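Local atomic coordinates of phosphoribosylaminoimidazole carboxylase (Bombyx mori, PDB entry 4JA0), a protein that probably catalyses two successive steps of purine biosynthesis, the carboxylation of aminoimidazole ribonucleotide and the formation of SAICAR. Residues A[63-68]-A[207-213]; A[94-99]-A[153-157]; A[126-130]-A[172-177]. The contacts are given in a common frame with arbitrary orientation. Residues are numbered along the deposited sequence.

All three contacts lie within the SAICAR synthetase part of the chain, and all pack on strand 188-200. Contact 1 is buried and joins a helix to a loop through one asparagine hydrogen bond and an apolar patch. Contact 3, partly buried, is mostly apolar packing of helix 162-183 on the same antiparallel sheet. Contact 2 lies at the surface, where two aromatic rings, a proline and a weak amide-carboxylate bond hold a hairpin beside the edge of strand 94-96. Contact 1 touches both others: A208 CB is 3.9 Å from C94 SG, and L207 CD2 is 3.5 Å from I175 CD1. Only contact 3 has segments that also meet other subunits.

Contact 1: residues A[63-68]-A[207-213]; sequences TNAKVF and LADVIDS
In the SAICAR synthetase domain, helix 57-74 packs over the loop between strands 205-207 and 216-220, each paired antiparallel with strand 188-200. Residues 63-68 are regular helix, with V67 N to T63 O at 3.1 Å and F68 N to N64 O at 3.0 Å. Residues 210-212 are extended, after a kink at D209 (phi/psi -89/-116), and the chains come closest at N64 and D212, CA to CA 5.1 Å.

The polar link is made by N64. With chi1 t and chi2 near 46°, its OD1 accepts the hydrogen bond from I211 N at 2.5 Å, while N64 CA makes a CA-H...O contact of 3.3 Å to I211 O, so the asparagine meets both backbone N and O of I211.

Apolar packing continues along the helix. V67 CG1 lies 4.0 Å from I211 CB, and F68 CE2 lies 3.6 Å from L207 CD2 and 3.9 Å from I211 CD1. I211 also packs on M193 and I195 of strand 188-200. The D209 side chain, near the like-charged E196, lies about 5 Å from a sulfate ion, probably from the crystallisation liquor. The F68 ring turns its edge to the D209 carbonyl, CE1 standing 3.6 Å from D209 O.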
loop_
_atom_site.group_PDB
_atom_site.type_symbol
_atom_site.label_atom_id
_atom_site.label_comp_id
_atom_site.label_asym_id
_atom_site.label_seq_id
_atom_site.Cartn_x
_atom_site.Cartn_y
_atom_site.Cartn_z
ATOM N N THR A 63 20.597 -37.980 44.369
ATOM C CA THR A 63 20.382 -36.548 44.241
ATOM C C THR A 63 20.840 -36.135 42.852
ATOM O O THR A 63 20.107 -35.532 42.072
ATOM C CB THR A 63 21.181 -35.744 45.285
ATOM O OG1 THR A 63 20.847 -36.170 46.614
ATOM C CG2 THR A 63 20.931 -34.236 45.112
ATOM N N ASN A 64 22.052 -36.547 42.532
ATOM C CA ASN A 64 22.666 -36.237 41.265
ATOM C C ASN A 64 21.880 -36.698 40.037
ATOM O O ASN A 64 21.643 -35.921 39.123
ATOM C CB ASN A 64 24.021 -36.904 41.233
ATOM C CG ASN A 64 24.885 -36.337 40.207
ATOM O OD1 ASN A 64 24.984 -35.121 40.083
ATOM N ND2 ASN A 64 25.484 -37.196 39.401
ATOM N N ALA A 65 21.505 -37.971 40.021
ATOM C CA ALA A 65 20.806 -38.561 38.885
ATOM C C ALA A 65 19.504 -37.831 38.602
ATOM O O ALA A 65 19.072 -37.699 37.440
ATOM C CB ALA A 65 20.532 -40.032 39.143
ATOM N N LYS A 66 18.879 -37.366 39.677
ATOM C CA LYS A 66 17.612 -36.671 39.571
ATOM C C LYS A 66 17.809 -35.303 38.912
ATOM O O LYS A 66 17.073 -34.935 37.982
ATOM C CB LYS A 66 16.964 -36.549 40.960
ATOM N N VAL A 67 18.828 -34.578 39.357
ATOM C CA VAL A 67 19.148 -33.274 38.792
ATOM C C VAL A 67 19.452 -33.400 37.309
ATOM O O VAL A 67 18.882 -32.678 36.498
ATOM C CB VAL A 67 20.344 -32.616 39.546
ATOM C CG1 VAL A 67 20.900 -31.411 38.786
ATOM C CG2 VAL A 67 19.935 -32.227 40.964
ATOM N N PHE A 68 20.303 -34.350 36.944
ATOM C CA PHE A 68 20.712 -34.495 35.549
ATOM C C PHE A 68 19.518 -34.875 34.684
ATOM O O PHE A 68 19.422 -34.438 33.547
ATOM C CB PHE A 68 21.870 -35.498 35.417
ATOM C CG PHE A 68 23.229 -34.908 35.735
ATOM C CD1 PHE A 68 24.195 -35.663 36.377
ATOM C CD2 PHE A 68 23.523 -33.582 35.443
ATOM C CE1 PHE A 68 25.440 -35.115 36.691
ATOM C CE2 PHE A 68 24.769 -33.037 35.751
ATOM C CZ PHE A 68 25.720 -33.805 36.377
ATOM N N LEU A 207 28.034 -30.793 30.254
ATOM C CA LEU A 207 27.959 -30.624 31.710
ATOM C C LEU A 207 28.263 -31.983 32.310
ATOM O O LEU A 207 27.554 -32.957 32.028
ATOM C CB LEU A 207 26.568 -30.156 32.117
ATOM C CG LEU A 207 26.333 -30.090 33.613
ATOM C CD1 LEU A 207 27.122 -28.958 34.224
ATOM C CD2 LEU A 207 24.854 -29.923 33.894
ATOM N N ALA A 208 29.291 -32.072 33.145
ATOM C CA ALA A 208 29.894 -33.382 33.308
ATOM C C ALA A 208 30.264 -33.880 34.693
ATOM O O ALA A 208 30.662 -35.044 34.837
ATOM C CB ALA A 208 31.105 -33.459 32.410
ATOM N N ASP A 209 30.151 -33.048 35.714
ATOM C CA ASP A 209 30.603 -33.513 37.027
ATOM C C ASP A 209 29.488 -34.222 37.787
ATOM O O ASP A 209 29.014 -35.283 37.390
ATOM C CB ASP A 209 31.210 -32.361 37.851
ATOM C CG ASP A 209 31.936 -32.849 39.109
ATOM O OD1 ASP A 209 32.185 -32.022 40.021
ATOM O OD2 ASP A 209 32.251 -34.060 39.182
ATOM N N VAL A 210 29.107 -33.618 38.902
ATOM C CA VAL A 210 28.150 -34.160 39.829
ATOM C C VAL A 210 27.470 -32.951 40.447
ATOM O O VAL A 210 28.136 -32.017 40.879
ATOM C CB VAL A 210 28.859 -34.973 40.904
ATOM C CG1 VAL A 210 28.073 -34.945 42.188
ATOM C CG2 VAL A 210 29.076 -36.393 40.421
ATOM N N ILE A 211 26.148 -32.934 40.471
ATOM C CA ILE A 211 25.472 -31.868 41.179
ATOM C C ILE A 211 24.671 -32.521 42.299
ATOM O O ILE A 211 23.669 -33.186 42.037
ATOM C CB ILE A 211 24.567 -31.021 40.237
ATOM C CG1 ILE A 211 25.329 -30.629 38.967
ATOM C CG2 ILE A 211 24.052 -29.779 40.946
ATOM C CD1 ILE A 211 24.498 -29.856 37.958
ATOM N N ASP A 212 25.135 -32.370 43.540
ATOM C CA ASP A 212 24.413 -32.900 44.695
ATOM C C ASP A 212 24.345 -31.840 45.797
ATOM O O ASP A 212 24.493 -30.652 45.509
ATOM C CB ASP A 212 25.042 -34.207 45.212
ATOM C CG ASP A 212 26.513 -34.055 45.601
ATOM O OD1 ASP A 212 26.906 -32.937 45.990
ATOM O OD2 ASP A 212 27.267 -35.064 45.576
ATOM N N SER A 213 24.127 -32.253 47.047
ATOM C CA SER A 213 24.075 -31.287 48.151
ATOM C C SER A 213 25.431 -30.729 48.517
ATOM O O SER A 213 25.523 -29.846 49.369
ATOM C CB SER A 213 23.399 -31.846 49.395
ATOM O OG SER A 213 22.011 -32.010 49.191
#

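Contact 2: residues A[94-99]-A[153-157]; sequences CEMIPI and FNYNG
Segments 94-99 and 153-157 run nearly antiparallel, their end-to-end directions 168° apart, with E95 CA and Y155 CA 6.0 Å from each other. They belong to different sheets: strand 94-96 pairs with strand 188-200, whereas strand 154-155 forms a hairpin with strand 158-159. N156 (phi/psi 44/37) and G157 (85/-2) take up a type I' turn. P98 (-76/50) centres an inverse gamma turn, closed by a weak bond from I99 N to I97 O of 2.7 Å.

Y155, chi1 m, has the most surface covered. M96 O sits over one face of its ring, 3.5 Å from CZ, E95 OE1 approaches the edge at 3.3 Å from CD1, and I97 CD1 lies 3.5 Å from CD2. The proline joins the two aromatics: P98 CD is 3.0 Å from Y155 OH and also lies over a face of F153, whose CE2 is 3.7 Å from P98 CG. I99 CD1 reaches F153 CE1 at 4.2 Å.

N156 N gives a weak hydrogen bond to E95 OE1 (3.4 Å). Between the segments, packing by the aromatics and P98 thus outweighs this single weak bond, while N156 ND2, bonded to V199 O, ties the hairpin to the larger sheet.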
loop_
_atom_site.group_PDB
_atom_site.type_symbol
_atom_site.label_atom_id
_atom_site.label_comp_id
_atom_site.label_asym_id
_atom_site.label_seq_id
_atom_site.Cartn_x
_atom_site.Cartn_y
_atom_site.Cartn_z
ATOM N N CYS A 94 34.697 -37.947 28.830
ATOM C CA CYS A 94 35.178 -36.659 28.318
ATOM C C CYS A 94 36.283 -36.011 29.170
ATOM O O CYS A 94 36.355 -36.250 30.378
ATOM C CB CYS A 94 33.999 -35.702 28.130
ATOM S SG CYS A 94 33.097 -35.306 29.615
ATOM N N GLU A 95 37.132 -35.188 28.548
ATOM C CA GLU A 95 38.227 -34.542 29.291
ATOM C C GLU A 95 37.785 -33.267 29.987
ATOM O O GLU A 95 37.334 -32.315 29.352
ATOM C CB GLU A 95 39.436 -34.241 28.389
ATOM C CG GLU A 95 40.065 -35.468 27.742
ATOM C CD GLU A 95 41.370 -35.164 27.021
ATOM O OE1 GLU A 95 41.718 -33.970 26.877
ATOM O OE2 GLU A 95 42.040 -36.124 26.581
ATOM N N MET A 96 37.973 -33.232 31.294
ATOM C CA MET A 96 37.434 -32.147 32.088
ATOM C C MET A 96 38.207 -30.837 31.935
ATOM O O MET A 96 39.440 -30.831 31.829
ATOM C CB MET A 96 37.396 -32.549 33.565
ATOM C CG MET A 96 36.628 -33.812 33.828
ATOM S SD MET A 96 34.872 -33.641 33.444
ATOM C CE MET A 96 34.321 -32.499 34.714
ATOM N N ILE A 97 37.458 -29.738 31.896
ATOM C CA ILE A 97 38.048 -28.420 31.997
ATOM C C ILE A 97 38.210 -28.177 33.491
ATOM O O ILE A 97 37.244 -28.255 34.244
ATOM C CB ILE A 97 37.130 -27.287 31.429
ATOM C CG1 ILE A 97 36.383 -27.717 30.158
ATOM C CG2 ILE A 97 37.925 -26.007 31.202
ATOM C CD1 ILE A 97 37.253 -28.235 29.089
ATOM N N PRO A 98 39.436 -27.882 33.928
ATOM C CA PRO A 98 39.726 -27.680 35.351
ATOM C C PRO A 98 39.234 -26.330 35.880
ATOM O O PRO A 98 40.007 -25.601 36.504
ATOM C CB PRO A 98 41.254 -27.729 35.396
ATOM C CG PRO A 98 41.685 -27.251 34.061
ATOM C CD PRO A 98 40.639 -27.732 33.088
ATOM N N ILE A 99 37.980 -25.998 35.611
ATOM C CA ILE A 99 37.364 -24.795 36.152
ATOM C C ILE A 99 36.111 -25.182 36.908
ATOM O O ILE A 99 35.306 -25.983 36.425
ATOM C CB ILE A 99 36.931 -23.815 35.053
ATOM C CG1 ILE A 99 38.100 -23.519 34.116
ATOM C CG2 ILE A 99 36.344 -22.538 35.665
ATOM C CD1 ILE A 99 39.235 -22.764 34.787
ATOM N N PHE A 153 43.844 -23.706 27.355
ATOM C CA PHE A 153 43.483 -25.097 27.614
ATOM C C PHE A 153 43.105 -25.781 26.295
ATOM O O PHE A 153 42.549 -25.150 25.391
ATOM C CB PHE A 153 42.300 -25.175 28.569
ATOM C CG PHE A 153 42.599 -24.714 29.961
ATOM C CD1 PHE A 153 41.925 -23.625 30.509
ATOM C CD2 PHE A 153 43.551 -25.357 30.736
ATOM C CE1 PHE A 153 42.198 -23.191 31.819
ATOM C CE2 PHE A 153 43.822 -24.930 32.037
ATOM C CZ PHE A 153 43.144 -23.847 32.573
ATOM N N ASN A 154 43.405 -27.070 26.179
ATOM C CA ASN A 154 43.118 -27.794 24.944
ATOM C C ASN A 154 42.721 -29.226 25.298
ATOM O O ASN A 154 43.516 -29.984 25.853
ATOM C CB ASN A 154 44.339 -27.753 24.000
ATOM C CG ASN A 154 44.018 -28.220 22.567
ATOM O OD1 ASN A 154 43.035 -28.925 22.339
ATOM N ND2 ASN A 154 44.861 -27.838 21.604
ATOM N N TYR A 155 41.480 -29.581 24.983
ATOM C CA TYR A 155 40.943 -30.884 25.335
ATOM C C TYR A 155 40.228 -31.505 24.166
ATOM O O TYR A 155 39.459 -30.826 23.487
ATOM C CB TYR A 155 39.985 -30.756 26.518
ATOM C CG TYR A 155 40.673 -30.256 27.755
ATOM C CD1 TYR A 155 41.489 -31.108 28.497
ATOM C CD2 TYR A 155 40.537 -28.932 28.171
ATOM C CE1 TYR A 155 42.128 -30.670 29.610
ATOM C CE2 TYR A 155 41.178 -28.475 29.293
ATOM C CZ TYR A 155 41.976 -29.352 30.009
ATOM O OH TYR A 155 42.636 -28.926 31.138
ATOM N N ASN A 156 40.528 -32.776 23.906
ATOM C CA ASN A 156 39.904 -33.528 22.821
ATOM C C ASN A 156 39.815 -32.734 21.522
ATOM O O ASN A 156 38.825 -32.826 20.793
ATOM C CB ASN A 156 38.530 -34.076 23.238
ATOM C CG ASN A 156 38.624 -35.456 23.925
ATOM O OD1 ASN A 156 39.295 -36.375 23.432
ATOM N ND2 ASN A 156 37.945 -35.599 25.065
ATOM N N GLY A 157 40.847 -31.928 21.261
ATOM C CA GLY A 157 40.953 -31.173 20.026
ATOM C C GLY A 157 40.214 -29.858 20.065
ATOM O O GLY A 157 40.245 -29.079 19.117
#

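Contact 3: residues A[126-130]-A[172-177]; sequences PPKQE and TILIFE
P127, I173 and Q129 bury the most surface where segment 126-130, on strand 123-132, meets helix 172-177. The axes approach to 9.3 Å and cross at 134°, and the register is set by P127 and I173, whose CA atoms are 6.6 Å apart. A cis peptide precedes P126, where the chain turns a corner into the strand.

P127 points at the helix, its CG lying 4.0 Å from I173 CG2 and 4.2 Å from F176 CD2, with F176 in chi1 t. I173 (chi1 m, chi2 t) also receives Q129, whose CB is 3.9 Å from I173 CG1. Two residues apart on an extended strand, P127 and Q129 face the helix together, while K128 points away and forms a salt bridge with E146 of a third subunit. At the end of the helical segment, E177 pairs with R403 of helix 396-420. T172 and F176 also pack on strand 188-200, making this the apolar layer between helix and antiparallel sheet in a two-layer alpha+beta arrangement of the SAICAR synthetase domain.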
loop_
_atom_site.group_PDB
_atom_site.type_symbol
_atom_site.label_atom_id
_atom_site.label_comp_id
_atom_site.label_asym_id
_atom_site.label_seq_id
_atom_site.Cartn_x
_atom_site.Cartn_y
_atom_site.Cartn_z
ATOM N N PRO A 126 21.462 -9.907 36.698
ATOM C CA PRO A 126 21.257 -11.349 36.599
ATOM C C PRO A 126 22.192 -12.090 37.560
ATOM O O PRO A 126 23.017 -11.445 38.218
ATOM C CB PRO A 126 21.614 -11.635 35.130
ATOM C CG PRO A 126 22.572 -10.658 34.795
ATOM C CD PRO A 126 22.197 -9.407 35.526
ATOM N N PRO A 127 22.046 -13.422 37.667
ATOM C CA PRO A 127 22.911 -14.121 38.614
ATOM C C PRO A 127 24.375 -13.881 38.314
ATOM O O PRO A 127 24.790 -13.902 37.143
ATOM C CB PRO A 127 22.569 -15.598 38.375
ATOM C CG PRO A 127 21.212 -15.586 37.809
ATOM C CD PRO A 127 21.142 -14.355 36.966
ATOM N N LYS A 128 25.136 -13.642 39.381
ATOM C CA LYS A 128 26.579 -13.484 39.313
ATOM C C LYS A 128 27.179 -14.814 38.901
ATOM O O LYS A 128 26.771 -15.871 39.409
ATOM C CB LYS A 128 27.113 -13.117 40.690
ATOM C CG LYS A 128 28.527 -12.547 40.730
ATOM C CD LYS A 128 28.523 -11.057 40.522
ATOM C CE LYS A 128 29.930 -10.514 40.521
ATOM N NZ LYS A 128 29.902 -9.042 40.345
ATOM N N GLN A 129 28.142 -14.782 37.988
ATOM C CA GLN A 129 28.802 -16.015 37.600
ATOM C C GLN A 129 30.323 -15.843 37.620
ATOM O O GLN A 129 30.858 -14.932 36.995
ATOM C CB GLN A 129 28.201 -16.560 36.279
ATOM C CG GLN A 129 29.140 -16.939 35.151
ATOM C CD GLN A 129 30.084 -18.092 35.451
ATOM O OE1 GLN A 129 30.137 -18.622 36.560
ATOM N NE2 GLN A 129 30.855 -18.471 34.454
ATOM N N GLU A 130 30.992 -16.695 38.402
ATOM C CA GLU A 130 32.434 -16.621 38.635
ATOM C C GLU A 130 33.150 -17.925 38.323
ATOM O O GLU A 130 32.555 -19.004 38.305
ATOM C CB GLU A 130 32.715 -16.227 40.084
ATOM C CG GLU A 130 32.087 -14.904 40.423
ATOM C CD GLU A 130 32.209 -14.510 41.873
ATOM O OE1 GLU A 130 32.057 -15.388 42.753
ATOM O OE2 GLU A 130 32.452 -13.304 42.116
ATOM N N THR A 172 26.083 -22.079 32.497
ATOM C CA THR A 172 26.103 -22.140 33.951
ATOM C C THR A 172 24.962 -21.302 34.519
ATOM O O THR A 172 24.230 -21.756 35.398
ATOM C CB THR A 172 27.473 -21.664 34.522
ATOM O OG1 THR A 172 28.537 -22.428 33.938
ATOM C CG2 THR A 172 27.533 -21.798 36.044
ATOM N N ILE A 173 24.794 -20.091 34.012
ATOM C CA ILE A 173 23.706 -19.251 34.485
ATOM C C ILE A 173 22.370 -19.925 34.221
ATOM O O ILE A 173 21.485 -19.910 35.077
ATOM C CB ILE A 173 23.715 -17.880 33.815
ATOM C CG1 ILE A 173 25.031 -17.171 34.118
ATOM C CG2 ILE A 173 22.539 -17.056 34.282
ATOM C CD1 ILE A 173 25.214 -15.875 33.361
ATOM N N LEU A 174 22.244 -20.549 33.052
ATOM C CA LEU A 174 20.995 -21.206 32.643
ATOM C C LEU A 174 20.599 -22.377 33.539
ATOM O O LEU A 174 19.448 -22.490 33.944
ATOM C CB LEU A 174 21.127 -21.678 31.192
ATOM C CG LEU A 174 19.903 -22.289 30.529
ATOM C CD1 LEU A 174 18.712 -21.436 30.851
ATOM C CD2 LEU A 174 20.110 -22.321 29.038
ATOM N N ILE A 175 21.576 -23.215 33.872
ATOM C CA ILE A 175 21.374 -24.378 34.734
ATOM C C ILE A 175 20.966 -23.944 36.131
ATOM O O ILE A 175 20.087 -24.547 36.751
ATOM C CB ILE A 175 22.655 -25.225 34.803
ATOM C CG1 ILE A 175 22.832 -25.981 33.493
ATOM C CG2 ILE A 175 22.646 -26.179 36.000
ATOM C CD1 ILE A 175 24.238 -26.490 33.302
ATOM N N PHE A 176 21.613 -22.889 36.617
ATOM C CA PHE A 176 21.209 -22.282 37.859
ATOM C C PHE A 176 19.747 -21.800 37.773
ATOM O O PHE A 176 18.947 -22.058 38.670
ATOM C CB PHE A 176 22.104 -21.101 38.196
ATOM C CG PHE A 176 21.700 -20.407 39.452
ATOM C CD1 PHE A 176 22.209 -20.809 40.669
ATOM C CD2 PHE A 176 20.725 -19.410 39.428
ATOM C CE1 PHE A 176 21.798 -20.180 41.829
ATOM C CE2 PHE A 176 20.304 -18.788 40.580
ATOM C CZ PHE A 176 20.838 -19.164 41.780
ATOM N N GLU A 177 19.388 -21.121 36.692
ATOM C CA GLU A 177 18.048 -20.565 36.581
ATOM C C GLU A 177 16.962 -21.654 36.557
ATOM O O GLU A 177 15.919 -21.529 37.217
ATOM C CB GLU A 177 17.966 -19.696 35.336
ATOM C CG GLU A 177 18.639 -18.328 35.480
ATOM C CD GLU A 177 18.767 -17.608 34.141
ATOM O OE1 GLU A 177 18.706 -18.301 33.094
ATOM O OE2 GLU A 177 18.913 -16.359 34.127
#